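PDB 5XIO: proline-tRNA synthetase class II aaRS (Ybak RNA binding domain plus tRNA synthetase) from Cryptosporidium parvum, which probably charges tRNA(Pro) with L-proline at the expense of ATP, the chain here holding the class II catalytic core, the anticodon-binding domain and the C-terminal zinc-binding domain. Local coordinates for residues N64-I69 with I133-S138; V90-K95 with A102-I107; A106-S111 with T137-W142. All coordinates share one frame; numbering follows the deposited sequence.

Interaction 1 of 3, residues N64-I69 with I133-S138; sequences NAYFPI and INQWTS
Asn64 and Asn134 pair in parallel register where the short strand 63-64 meets strand 131-140, and their side chains run alongside each other in the same direction. The ND2 of Asn134 donates to OD1 of Asn64 at 2.9 Å; the acceptor lies in the donor's amide plane, yet the donor stands 37° above the carbonyl plane of Asn64, away from a lone-pair direction. The two amide planes are turned 46° apart. The remaining ends of this pair are also satisfied: Asn134 OD1 accepts from Gln159, while Asn64 ND2 donates to Asp54 of its own chain and to Glu47 of the second subunit. Asp54 also takes the indole NE1 of Trp136, whose ring edge faces the Asn64 amide. One direct backbone bond joins the segments, from Ala65 N to Asn134 O at 2.9 Å. One residue on, the pairing gives way to water 1, which donates to Ala65 O and accepts from Trp136 N, both at 3.0 Å.

The Gln135 side chain then supplies the acceptor that a neighbouring strand's carbonyl would otherwise give. A chi2 of 170° stretches it toward the loop, and OE1 receives Phe67 N at 2.9 Å in a nearly straight bond, with the amide perpendicular to the Phe67 ring. Its NE2 is held by Glu160 and, weakly, by water 2, which donates to Pro68 O. Tyr66 lays CE1 against CG2 of Thr137 at 3.8 Å, and its hydroxyl bonds Glu155 of the second subunit. A side-chain amide and ordered water thus continue the polar pairing where the 64-69 backbone leaves the strand, at the buried dimer interface.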
loop_
_atom_site.group_PDB
_atom_site.type_symbol
_atom_site.label_atom_id
_atom_site.label_comp_id
_atom_site.label_asym_id
_atom_site.label_seq_id
_atom_site.Cartn_x
_atom_site.Cartn_y
_atom_site.Cartn_z
ATOM N N ASN A 64 -6.928 0.404 9.821
ATOM C CA ASN A 64 -5.686 -0.117 9.261
ATOM C C ASN A 64 -4.447 0.026 10.178
ATOM O O ASN A 64 -4.314 1.036 10.975
ATOM C CB ASN A 64 -5.407 0.524 7.884
ATOM C CG ASN A 64 -6.389 0.063 6.788
ATOM O OD1 ASN A 64 -6.972 -1.006 6.836
ATOM N ND2 ASN A 64 -6.550 0.886 5.792
ATOM N N ALA A 65 -3.542 -0.981 10.061
ATOM C CA ALA A 65 -2.258 -0.932 10.767
ATOM C C ALA A 65 -1.160 -1.624 10.012
ATOM O O ALA A 65 -1.394 -2.197 8.981
ATOM C CB ALA A 65 -2.400 -1.547 12.146
ATOM N N TYR A 66 0.059 -1.591 10.510
ATOM C CA TYR A 66 1.080 -2.362 9.864
ATOM C C TYR A 66 1.981 -3.036 10.865
ATOM O O TYR A 66 2.662 -2.368 11.600
ATOM C CB TYR A 66 1.895 -1.457 8.931
ATOM C CG TYR A 66 2.831 -2.235 8.117
ATOM C CD1 TYR A 66 2.385 -2.921 7.000
ATOM C CD2 TYR A 66 4.126 -2.395 8.506
ATOM C CE1 TYR A 66 3.242 -3.708 6.232
ATOM C CE2 TYR A 66 4.981 -3.182 7.789
ATOM C CZ TYR A 66 4.537 -3.843 6.627
ATOM O OH TYR A 66 5.399 -4.637 5.888
ATOM N N PHE A 67 2.015 -4.368 10.848
ATOM C CA PHE A 67 2.849 -5.196 11.740
ATOM C C PHE A 67 4.102 -5.646 10.993
ATOM O O PHE A 67 4.120 -5.604 9.796
ATOM C CB PHE A 67 2.053 -6.419 12.180
ATOM C CG PHE A 67 1.005 -6.131 13.256
ATOM C CD1 PHE A 67 -0.169 -5.486 12.942
ATOM C CD2 PHE A 67 1.195 -6.565 14.584
ATOM C CE1 PHE A 67 -1.133 -5.251 13.909
ATOM C CE2 PHE A 67 0.234 -6.337 15.538
ATOM C CZ PHE A 67 -0.942 -5.669 15.212
ATOM N N PRO A 68 5.142 -6.127 11.698
ATOM C CA PRO A 68 6.422 -6.394 10.998
ATOM C C PRO A 68 6.467 -7.554 10.008
ATOM O O PRO A 68 5.637 -8.439 10.053
ATOM C CB PRO A 68 7.388 -6.668 12.138
ATOM C CG PRO A 68 6.802 -5.925 13.293
ATOM C CD PRO A 68 5.326 -6.163 13.159
ATOM N N ILE A 69 7.426 -7.555 9.097
ATOM C CA ILE A 69 7.468 -8.658 8.173
ATOM C C ILE A 69 8.103 -9.924 8.765
ATOM O O ILE A 69 7.938 -11.022 8.220
ATOM C CB ILE A 69 8.186 -8.207 6.871
ATOM C CG1 ILE A 69 8.217 -9.279 5.831
ATOM C CG2 ILE A 69 9.632 -7.780 7.090
ATOM C CD1 ILE A 69 8.871 -8.748 4.554
ATOM N N ILE A 133 -8.913 -5.050 13.294
ATOM C CA ILE A 133 -7.707 -4.628 12.590
ATOM C C ILE A 133 -7.632 -5.167 11.137
ATOM O O ILE A 133 -8.141 -6.240 10.843
ATOM C CB ILE A 133 -6.510 -5.079 13.402
ATOM C CG1 ILE A 133 -6.541 -4.347 14.760
ATOM C CG2 ILE A 133 -5.207 -4.831 12.635
ATOM C CD1 ILE A 133 -5.875 -2.999 14.747
ATOM N N ASN A 134 -7.009 -4.416 10.231
ATOM C CA ASN A 134 -6.703 -4.886 8.857
ATOM C C ASN A 134 -5.305 -4.366 8.466
ATOM O O ASN A 134 -4.904 -3.279 8.855
ATOM C CB ASN A 134 -7.764 -4.419 7.859
ATOM C CG ASN A 134 -7.390 -4.683 6.327
ATOM O OD1 ASN A 134 -7.603 -5.780 5.794
ATOM N ND2 ASN A 134 -6.953 -3.643 5.630
ATOM N N GLN A 135 -4.541 -5.161 7.734
ATOM C CA GLN A 135 -3.401 -4.629 7.069
ATOM C C GLN A 135 -3.269 -5.097 5.598
ATOM O O GLN A 135 -3.640 -6.213 5.229
ATOM C CB GLN A 135 -2.151 -4.963 7.860
ATOM C CG GLN A 135 -1.889 -6.424 8.119
ATOM C CD GLN A 135 -0.486 -6.743 8.712
ATOM O OE1 GLN A 135 0.267 -5.877 9.112
ATOM N NE2 GLN A 135 -0.152 -8.042 8.747
ATOM N N TRP A 136 -2.767 -4.193 4.774
ATOM C CA TRP A 136 -2.390 -4.429 3.353
ATOM C C TRP A 136 -0.873 -4.719 3.354
ATOM O O TRP A 136 -0.068 -3.928 3.847
ATOM C CB TRP A 136 -2.732 -3.162 2.531
ATOM C CG TRP A 136 -4.228 -2.849 2.414
ATOM C CD1 TRP A 136 -4.971 -1.935 3.167
ATOM C CD2 TRP A 136 -5.154 -3.449 1.500
ATOM N NE1 TRP A 136 -6.290 -1.996 2.800
ATOM C CE2 TRP A 136 -6.425 -2.891 1.760
ATOM C CE3 TRP A 136 -5.028 -4.400 0.471
ATOM C CZ2 TRP A 136 -7.564 -3.259 1.020
ATOM C CZ3 TRP A 136 -6.161 -4.792 -0.219
ATOM C CH2 TRP A 136 -7.417 -4.211 0.053
ATOM N N THR A 137 -0.476 -5.894 2.885
ATOM C CA THR A 137 0.937 -6.336 2.995
ATOM C C THR A 137 1.271 -7.322 1.838
ATOM O O THR A 137 0.420 -7.714 1.049
ATOM C CB THR A 137 1.223 -7.078 4.352
ATOM O OG1 THR A 137 0.569 -8.354 4.379
ATOM C CG2 THR A 137 0.622 -6.373 5.597
ATOM N N SER A 138 2.525 -7.731 1.776
ATOM C CA SER A 138 2.892 -8.814 0.981
ATOM C C SER A 138 3.179 -9.961 1.880
ATOM O O SER A 138 3.432 -9.796 3.043
ATOM C CB SER A 138 4.067 -8.487 0.070
ATOM O OG SER A 138 5.310 -8.555 0.703
HETATM O O HOH W 1 -2.217 -1.628 6.149
HETATM O O HOH W 2 3.000 -8.938 9.534
#

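Interaction 2 of 3, residues V90-K95 with A102-I107; sequences VAWVTK and AEPIAI. With HFG (7-bromo-6-chloro-3-{3-[(2R,3S)-3-hydroxypiperidin-2-yl]-2-oxopropyl}quinazolin-4(3H)-one), chain C.
This contact belongs to the beta hairpin formed by strands 91-96 and 99-107, whose base borders the halofuginone pocket of the class II core. Val93 and Ile105 form a hydrogen-bonded antiparallel pair: Val93 N donates to Ile105 O at 2.7 Å, and Ile105 N returns a bond to Val93 O at 3.0 Å. The next pair, Trp92 with Ala106, is non-hydrogen-bonded, and beyond it Ile107 N donates to Ala91 O at 3.1 Å. In the same pair, water 3 stands in for the return bond, accepting from Ala91 N and donating to Ile107 O.

With CG opposite the carbonyl carbon (chi1 -68°), the Trp92 indole reaches over to the adjacent strand, where Ala106 CB sits over its six-membered ring, 3.9 Å from the centroid and 19° off the normal, a CH-pi contact. Val90 CG1 covers the same ring face toward the rim and also touches the Ala106 methyl. Pro104 CB approaches CE3 of the indole obliquely. In the Val93-Ile105 pair, Val93 CB meets Ile105 CG1 at 3.8 Å. At the pocket end the two Val90 branches divide their work: CG1 packs on the Trp92-Ala106 face of the hairpin, whereas CG2 touches the bromine of halofuginone (BR1) at 3.6 Å.

Strand 70-72 flanks strand 99-107, with Phe70 packed on Val93 and Ile105, and helix 73-76 sets Leu76 on Val90 and Ala106, and Gln73 on Trp92 and Pro104. Strand 91-96 pairs antiparallel with a strand of the second subunit, carrying the sheet across the dimer interface.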
loop_
_atom_site.group_PDB
_atom_site.type_symbol
_atom_site.label_atom_id
_atom_site.label_comp_id
_atom_site.label_asym_id
_atom_site.label_seq_id
_atom_site.Cartn_x
_atom_site.Cartn_y
_atom_site.Cartn_z
ATOM N N VAL A 90 7.882 -22.203 4.516
ATOM C CA VAL A 90 8.323 -20.956 5.128
ATOM C C VAL A 90 9.742 -20.592 4.718
ATOM O O VAL A 90 10.634 -21.419 4.816
ATOM C CB VAL A 90 8.298 -21.038 6.673
ATOM C CG1 VAL A 90 8.782 -19.736 7.289
ATOM C CG2 VAL A 90 6.917 -21.327 7.164
ATOM N N ALA A 91 9.964 -19.333 4.352
ATOM C CA ALA A 91 11.300 -18.854 3.983
ATOM C C ALA A 91 12.007 -18.267 5.202
ATOM O O ALA A 91 11.446 -17.408 5.875
ATOM C CB ALA A 91 11.199 -17.805 2.882
ATOM N N TRP A 92 13.239 -18.705 5.459
ATOM C CA TRP A 92 14.021 -18.304 6.644
ATOM C C TRP A 92 15.198 -17.416 6.277
ATOM O O TRP A 92 15.918 -17.729 5.332
ATOM C CB TRP A 92 14.544 -19.540 7.381
ATOM C CG TRP A 92 13.480 -20.345 8.009
ATOM C CD1 TRP A 92 12.836 -21.426 7.477
ATOM C CD2 TRP A 92 12.893 -20.108 9.284
ATOM N NE1 TRP A 92 11.884 -21.883 8.357
ATOM C CE2 TRP A 92 11.911 -21.103 9.480
ATOM C CE3 TRP A 92 13.098 -19.148 10.275
ATOM C CZ2 TRP A 92 11.145 -21.161 10.595
ATOM C CZ3 TRP A 92 12.346 -19.221 11.417
ATOM C CH2 TRP A 92 11.386 -20.226 11.576
ATOM N N VAL A 93 15.381 -16.322 7.040
ATOM C CA VAL A 93 16.606 -15.482 6.990
ATOM C C VAL A 93 17.615 -15.989 8.023
ATOM O O VAL A 93 17.278 -16.050 9.229
ATOM C CB VAL A 93 16.294 -14.007 7.294
ATOM C CG1 VAL A 93 17.546 -13.197 7.587
ATOM C CG2 VAL A 93 15.522 -13.404 6.142
ATOM N N THR A 94 18.816 -16.374 7.545
ATOM C CA THR A 94 19.889 -16.911 8.404
ATOM C C THR A 94 21.152 -16.056 8.495
ATOM O O THR A 94 21.988 -16.312 9.332
ATOM C CB THR A 94 20.291 -18.330 7.977
ATOM O OG1 THR A 94 20.739 -18.343 6.604
ATOM C CG2 THR A 94 19.093 -19.272 8.098
ATOM N N LYS A 95 21.249 -14.997 7.697
ATOM C CA LYS A 95 22.498 -14.280 7.481
ATOM C C LYS A 95 22.195 -12.828 7.305
ATOM O O LYS A 95 21.214 -12.511 6.718
ATOM C CB LYS A 95 23.130 -14.711 6.143
ATOM C CG LYS A 95 24.067 -15.895 6.187
ATOM C CD LYS A 95 24.821 -16.044 4.875
ATOM C CE LYS A 95 25.743 -17.251 4.919
ATOM N NZ LYS A 95 26.579 -17.355 3.687
ATOM N N ALA A 102 22.375 -15.423 14.963
ATOM C CA ALA A 102 22.476 -16.332 16.128
ATOM C C ALA A 102 21.268 -17.246 16.158
ATOM O O ALA A 102 21.368 -18.414 16.550
ATOM C CB ALA A 102 22.594 -15.544 17.428
ATOM N N GLU A 103 20.130 -16.689 15.725
ATOM C CA GLU A 103 18.920 -17.471 15.445
ATOM C C GLU A 103 18.152 -16.988 14.201
ATOM O O GLU A 103 17.988 -15.779 13.995
ATOM C CB GLU A 103 17.992 -17.495 16.651
ATOM C CG GLU A 103 17.690 -16.134 17.239
ATOM C CD GLU A 103 17.347 -16.240 18.713
ATOM O OE1 GLU A 103 18.060 -17.001 19.414
ATOM O OE2 GLU A 103 16.370 -15.583 19.164
ATOM N N PRO A 104 17.659 -17.944 13.388
ATOM C CA PRO A 104 16.965 -17.592 12.168
ATOM C C PRO A 104 15.619 -16.885 12.421
ATOM O O PRO A 104 14.988 -17.058 13.496
ATOM C CB PRO A 104 16.806 -18.936 11.453
ATOM C CG PRO A 104 16.808 -19.941 12.525
ATOM C CD PRO A 104 17.700 -19.402 13.601
ATOM N N ILE A 105 15.228 -16.056 11.451
ATOM C CA ILE A 105 13.929 -15.415 11.481
ATOM C C ILE A 105 13.153 -15.651 10.201
ATOM O O ILE A 105 13.721 -15.707 9.103
ATOM C CB ILE A 105 13.998 -13.881 11.779
ATOM C CG1 ILE A 105 14.566 -13.118 10.599
ATOM C CG2 ILE A 105 14.819 -13.595 13.039
ATOM C CD1 ILE A 105 14.935 -11.695 10.948
ATOM N N ALA A 106 11.832 -15.745 10.361
ATOM C CA ALA A 106 10.950 -16.106 9.275
ATOM C C ALA A 106 10.294 -14.918 8.673
ATOM O O ALA A 106 9.794 -14.030 9.410
ATOM C CB ALA A 106 9.873 -17.033 9.755
ATOM N N ILE A 107 10.252 -14.931 7.341
ATOM C CA ILE A 107 9.371 -14.082 6.613
ATOM C C ILE A 107 7.942 -14.551 6.766
ATOM O O ILE A 107 7.576 -15.758 6.624
ATOM C CB ILE A 107 9.653 -14.041 5.122
ATOM C CG1 ILE A 107 10.931 -13.347 4.849
ATOM C CG2 ILE A 107 8.604 -13.185 4.404
ATOM C CD1 ILE A 107 11.461 -13.736 3.462
HETATM O "O4'" HFG C . -3.507 -17.964 6.436
HETATM C C21 HFG C . -4.251 -18.782 6.913
HETATM C "C3'" HFG C . -5.470 -18.398 7.740
HETATM C "C2'" HFG C . -5.885 -16.943 7.519
HETATM N "N1'" HFG C . -4.932 -16.000 8.085
HETATM C "C6'" HFG C . -5.451 -14.636 8.018
HETATM C "C5'" HFG C . -5.807 -14.235 6.596
HETATM C "C4'" HFG C . -6.747 -15.251 5.970
HETATM C C39 HFG C . -6.139 -16.629 6.063
HETATM O "O7'" HFG C . -7.040 -17.570 5.507
HETATM C "C1'" HFG C . -4.026 -20.284 6.748
HETATM N N3 HFG C . -2.641 -20.551 6.343
HETATM C C4 HFG C . -1.676 -20.642 7.328
HETATM O O11 HFG C . -1.934 -20.473 8.487
HETATM C C10 HFG C . -0.322 -20.889 6.829
HETATM C C5 HFG C . 0.750 -20.984 7.705
HETATM C C2 HFG C . -2.332 -20.736 5.055
HETATM N N1 HFG C . -1.170 -20.962 4.579
HETATM C C9 HFG C . -0.113 -21.044 5.471
HETATM C C8 HFG C . 1.162 -21.285 4.987
HETATM C C7 HFG C . 2.246 -21.386 5.846
HETATM BR BR1 HFG C . 3.963 -21.686 5.102
HETATM C C6 HFG C . 2.032 -21.228 7.220
HETATM CL CL1 HFG C . 3.322 -21.345 8.328
HETATM O O HOH W 3 7.739 -17.217 4.438
#

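Interaction 3 of 3, residues A106-S111 with T137-W142; sequences AIRPTS and TSIVRW. With HFG (7-bromo-6-chloro-3-{3-[(2R,3S)-3-hydroxypiperidin-2-yl]-2-oxopropyl}quinazolin-4(3H)-one), chain C; ANP (phosphoaminophosphonic acid-adenylate ester), chain E.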
loop_
_atom_site.group_PDB
_atom_site.type_symbol
_atom_site.label_atom_id
_atom_site.label_comp_id
_atom_site.label_asym_id
_atom_site.label_seq_id
_atom_site.Cartn_x
_atom_site.Cartn_y
_atom_site.Cartn_z
ATOM N N ALA A 106 11.832 -15.745 10.361
ATOM C CA ALA A 106 10.950 -16.106 9.275
ATOM C C ALA A 106 10.294 -14.918 8.673
ATOM O O ALA A 106 9.794 -14.030 9.410
ATOM C CB ALA A 106 9.873 -17.033 9.755
ATOM N N ILE A 107 10.252 -14.931 7.341
ATOM C CA ILE A 107 9.371 -14.082 6.613
ATOM C C ILE A 107 7.942 -14.551 6.766
ATOM O O ILE A 107 7.576 -15.758 6.624
ATOM C CB ILE A 107 9.653 -14.041 5.122
ATOM C CG1 ILE A 107 10.931 -13.347 4.849
ATOM C CG2 ILE A 107 8.604 -13.185 4.404
ATOM C CD1 ILE A 107 11.461 -13.736 3.462
ATOM N N ARG A 108 7.121 -13.578 7.080
ATOM C CA ARG A 108 5.711 -13.723 7.339
ATOM C C ARG A 108 4.854 -14.428 6.285
ATOM O O ARG A 108 4.726 -14.000 5.189
ATOM C CB ARG A 108 5.191 -12.339 7.723
ATOM C CG ARG A 108 3.762 -11.994 7.485
ATOM C CD ARG A 108 3.701 -10.858 6.512
ATOM N NE ARG A 108 3.619 -9.579 7.153
ATOM C CZ ARG A 108 4.055 -8.472 6.605
ATOM N NH1 ARG A 108 4.579 -8.485 5.410
ATOM N NH2 ARG A 108 3.954 -7.352 7.250
ATOM N N PRO A 109 4.297 -15.548 6.671
ATOM C CA PRO A 109 3.425 -16.311 5.812
ATOM C C PRO A 109 1.964 -16.011 6.032
ATOM O O PRO A 109 1.201 -16.347 5.221
ATOM C CB PRO A 109 3.716 -17.725 6.232
ATOM C CG PRO A 109 4.024 -17.612 7.647
ATOM C CD PRO A 109 4.727 -16.328 7.829
ATOM N N THR A 110 1.665 -15.401 7.151
ATOM C CA THR A 110 0.390 -14.962 7.709
ATOM C C THR A 110 0.726 -14.329 9.075
ATOM O O THR A 110 1.707 -14.645 9.683
ATOM C CB THR A 110 -0.684 -16.080 7.763
ATOM O OG1 THR A 110 -1.942 -15.555 8.091
ATOM C CG2 THR A 110 -0.291 -17.147 8.661
ATOM N N SER A 111 -0.135 -13.470 9.564
ATOM C CA SER A 111 0.146 -12.733 10.749
ATOM C C SER A 111 -0.401 -13.082 12.114
ATOM O O SER A 111 -0.213 -12.335 12.999
ATOM C CB SER A 111 -0.143 -11.293 10.460
ATOM O OG SER A 111 0.917 -10.796 9.781
ATOM N N THR A 137 -0.476 -5.894 2.885
ATOM C CA THR A 137 0.937 -6.336 2.995
ATOM C C THR A 137 1.271 -7.322 1.838
ATOM O O THR A 137 0.420 -7.714 1.049
ATOM C CB THR A 137 1.223 -7.078 4.352
ATOM O OG1 THR A 137 0.569 -8.354 4.379
ATOM C CG2 THR A 137 0.622 -6.373 5.597
ATOM N N SER A 138 2.525 -7.731 1.776
ATOM C CA SER A 138 2.892 -8.814 0.981
ATOM C C SER A 138 3.179 -9.961 1.880
ATOM O O SER A 138 3.432 -9.796 3.043
ATOM C CB SER A 138 4.067 -8.487 0.070
ATOM O OG SER A 138 5.310 -8.555 0.703
ATOM N N ILE A 139 3.106 -11.125 1.267
ATOM C CA ILE A 139 3.187 -12.429 1.853
ATOM C C ILE A 139 4.125 -13.284 0.937
ATOM O O ILE A 139 4.091 -13.170 -0.342
ATOM C CB ILE A 139 1.822 -13.032 1.854
ATOM C CG1 ILE A 139 0.921 -12.318 2.824
ATOM C CG2 ILE A 139 1.874 -14.478 2.224
ATOM C CD1 ILE A 139 1.167 -12.643 4.300
ATOM N N VAL A 140 4.986 -14.074 1.605
ATOM C CA VAL A 140 5.787 -15.088 0.966
ATOM C C VAL A 140 5.465 -16.452 1.448
ATOM O O VAL A 140 5.385 -16.680 2.657
ATOM C CB VAL A 140 7.263 -14.880 1.245
ATOM C CG1 VAL A 140 8.098 -16.034 0.669
ATOM C CG2 VAL A 140 7.713 -13.547 0.653
ATOM N N ARG A 141 5.302 -17.372 0.504
ATOM C CA ARG A 141 5.151 -18.817 0.799
ATOM C C ARG A 141 5.847 -19.630 -0.243
ATOM O O ARG A 141 5.681 -19.424 -1.433
ATOM C CB ARG A 141 3.688 -19.242 0.829
ATOM C CG ARG A 141 2.920 -18.671 2.009
ATOM C CD ARG A 141 1.450 -18.978 1.889
ATOM N NE ARG A 141 0.631 -18.188 2.793
ATOM C CZ ARG A 141 -0.707 -18.260 2.845
ATOM N NH1 ARG A 141 -1.375 -19.042 2.020
ATOM N NH2 ARG A 141 -1.397 -17.549 3.727
ATOM N N TRP A 142 6.633 -20.585 0.194
ATOM C CA TRP A 142 7.438 -21.356 -0.757
ATOM C C TRP A 142 6.587 -22.474 -1.289
ATOM O O TRP A 142 6.619 -23.565 -0.729
ATOM C CB TRP A 142 8.687 -21.936 -0.097
ATOM C CG TRP A 142 9.864 -21.796 -0.967
ATOM C CD1 TRP A 142 10.461 -22.762 -1.747
ATOM C CD2 TRP A 142 10.570 -20.595 -1.197
ATOM N NE1 TRP A 142 11.504 -22.222 -2.415
ATOM C CE2 TRP A 142 11.605 -20.895 -2.104
ATOM C CE3 TRP A 142 10.439 -19.286 -0.708
ATOM C CZ2 TRP A 142 12.505 -19.937 -2.547
ATOM C CZ3 TRP A 142 11.329 -18.329 -1.148
ATOM C CH2 TRP A 142 12.361 -18.664 -2.058
HETATM O "O4'" HFG C . -3.507 -17.964 6.436
HETATM C C21 HFG C . -4.251 -18.782 6.913
HETATM C "C3'" HFG C . -5.470 -18.398 7.740
HETATM C "C2'" HFG C . -5.885 -16.943 7.519
HETATM N "N1'" HFG C . -4.932 -16.000 8.085
HETATM C "C6'" HFG C . -5.451 -14.636 8.018
HETATM C "C5'" HFG C . -5.807 -14.235 6.596
HETATM C "C4'" HFG C . -6.747 -15.251 5.970
HETATM C C39 HFG C . -6.139 -16.629 6.063
HETATM O "O7'" HFG C . -7.040 -17.570 5.507
HETATM C "C1'" HFG C . -4.026 -20.284 6.748
HETATM N N3 HFG C . -2.641 -20.551 6.343
HETATM C C4 HFG C . -1.676 -20.642 7.328
HETATM O O11 HFG C . -1.934 -20.473 8.487
HETATM C C10 HFG C . -0.322 -20.889 6.829
HETATM C C5 HFG C . 0.750 -20.984 7.705
HETATM C C2 HFG C . -2.332 -20.736 5.055
HETATM N N1 HFG C . -1.170 -20.962 4.579
HETATM C C9 HFG C . -0.113 -21.044 5.471
HETATM C C8 HFG C . 1.162 -21.285 4.987
HETATM C C7 HFG C . 2.246 -21.386 5.846
HETATM BR BR1 HFG C . 3.963 -21.686 5.102
HETATM C C6 HFG C . 2.032 -21.228 7.220
HETATM CL CL1 HFG C . 3.322 -21.345 8.328
HETATM P PG ANP E . -5.235 -22.419 -0.959
HETATM O O1G ANP E . -6.071 -22.014 -2.069
HETATM O O2G ANP E . -4.956 -23.947 -0.990
HETATM O O3G ANP E . -3.852 -21.747 -1.053
HETATM P PB ANP E . -5.065 -21.680 1.639
HETATM O O1B ANP E . -3.595 -22.084 1.454
HETATM O O2B ANP E . -5.571 -22.098 2.914
HETATM N N3B ANP E . -6.022 -22.004 0.412
HETATM P PA ANP E . -5.436 -19.015 2.802
HETATM O O1A ANP E . -4.323 -18.880 3.694
HETATM O O2A ANP E . -6.731 -19.333 3.364
HETATM O O3A ANP E . -5.074 -20.085 1.682
HETATM O "O5'" ANP E . -5.529 -17.688 1.963
HETATM C "C5'" ANP E . -6.771 -17.125 1.559
HETATM C "C4'" ANP E . -6.789 -16.750 0.072
HETATM O "O4'" ANP E . -5.476 -16.486 -0.432
HETATM C "C3'" ANP E . -7.198 -18.017 -0.642
HETATM O "O3'" ANP E . -8.628 -18.164 -0.610
HETATM C "C2'" ANP E . -6.678 -17.823 -2.054
HETATM O "O2'" ANP E . -7.628 -17.126 -2.876
HETATM C "C1'" ANP E . -5.465 -16.910 -1.823
HETATM N N9 ANP E . -4.183 -17.604 -2.059
HETATM C C8 ANP E . -3.662 -18.643 -1.347
HETATM N N7 ANP E . -2.454 -19.035 -1.737
HETATM C C5 ANP E . -2.170 -18.134 -2.753
HETATM C C6 ANP E . -1.052 -17.971 -3.588
HETATM N N6 ANP E . 0.014 -18.763 -3.518
HETATM N N1 ANP E . -1.051 -16.997 -4.505
HETATM C C2 ANP E . -2.109 -16.209 -4.592
HETATM N N3 ANP E . -3.215 -16.271 -3.865
HETATM C C4 ANP E . -3.214 -17.242 -2.943
HETATM O O HOH W 3 7.739 -17.217 4.438
#
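Hydrogen bonding centres on Arg141 and the carbonyl of Pro109. The extended arginine grips Pro109 O side-on, NE at 3.1 Å and NH2 at 3.2 Å, with the oxygen close to the guanidinium plane; two in-plane donors on one acceptor should limit rotation of the group. NH2 also donates to O1A of the nucleotide analogue at 3.2 Å, so the cation probably helps to balance the phosphate charge. Arg108, bent at chi2 and chi3, gives a weak NH1 bond to Ser138 O (2.9 Å, 123°), while NH2 turns to Phe67 O and Tyr66 OH, also weakly. The water on Ile107 O also donates to Val140 O.

Ligand contacts form a second group. N1 of the halofuginone quinazolinone lies over the centre of the Arg141 guanidinium, 3.2 Å from Arg141 CZ. Pro109 CB touches the fused bromo-chloro ring. Thr110 OG1, anti to its own backbone N (chi1 -170°), accepts from the piperidine N1' at 3.0 Å and is itself bonded to Glu112.

Van der Waals packing completes the join. Ile107 CG2 meets Val140 CB at 3.8 Å. Ile139 CD1 meets Arg108 CD, the two side chains crossing at about a right angle, and Thr137 CB lies over one face of the Arg108 guanidinium, toward its rim.

The 106-111 chain leads from strand 99-107 into helix 112-122, while Phe156 and Trp158 of strand 155-165 pack on Ile139; Phe70 of the second subunit covers Ile107 and Val140.

How the interactions relate
Interaction 3 lies between the other two, whose centres are 20 Å apart. Interactions 1 and 3 share Thr137 and Ser138 of strand 131-140, their centres 11 Å apart, and Ile69 O lies 2.9 Å from Arg108 N, a probable hydrogen bond. Interactions 2 and 3 share Ala106 and Ile107, with centres 12 Å apart, and water 3 serves both. Interaction 2 is nested in the chain loop closed by interaction 1, and Ile69 CG1 touches Ile107 CG2 at 4.2 Å. Interaction 3 meets both halofuginone and the nucleotide analogue, interaction 2 borders the halogenated end of the drug, and in interaction 1 the Gln135 side chain is about 8 Å from it. All three touch the second subunit.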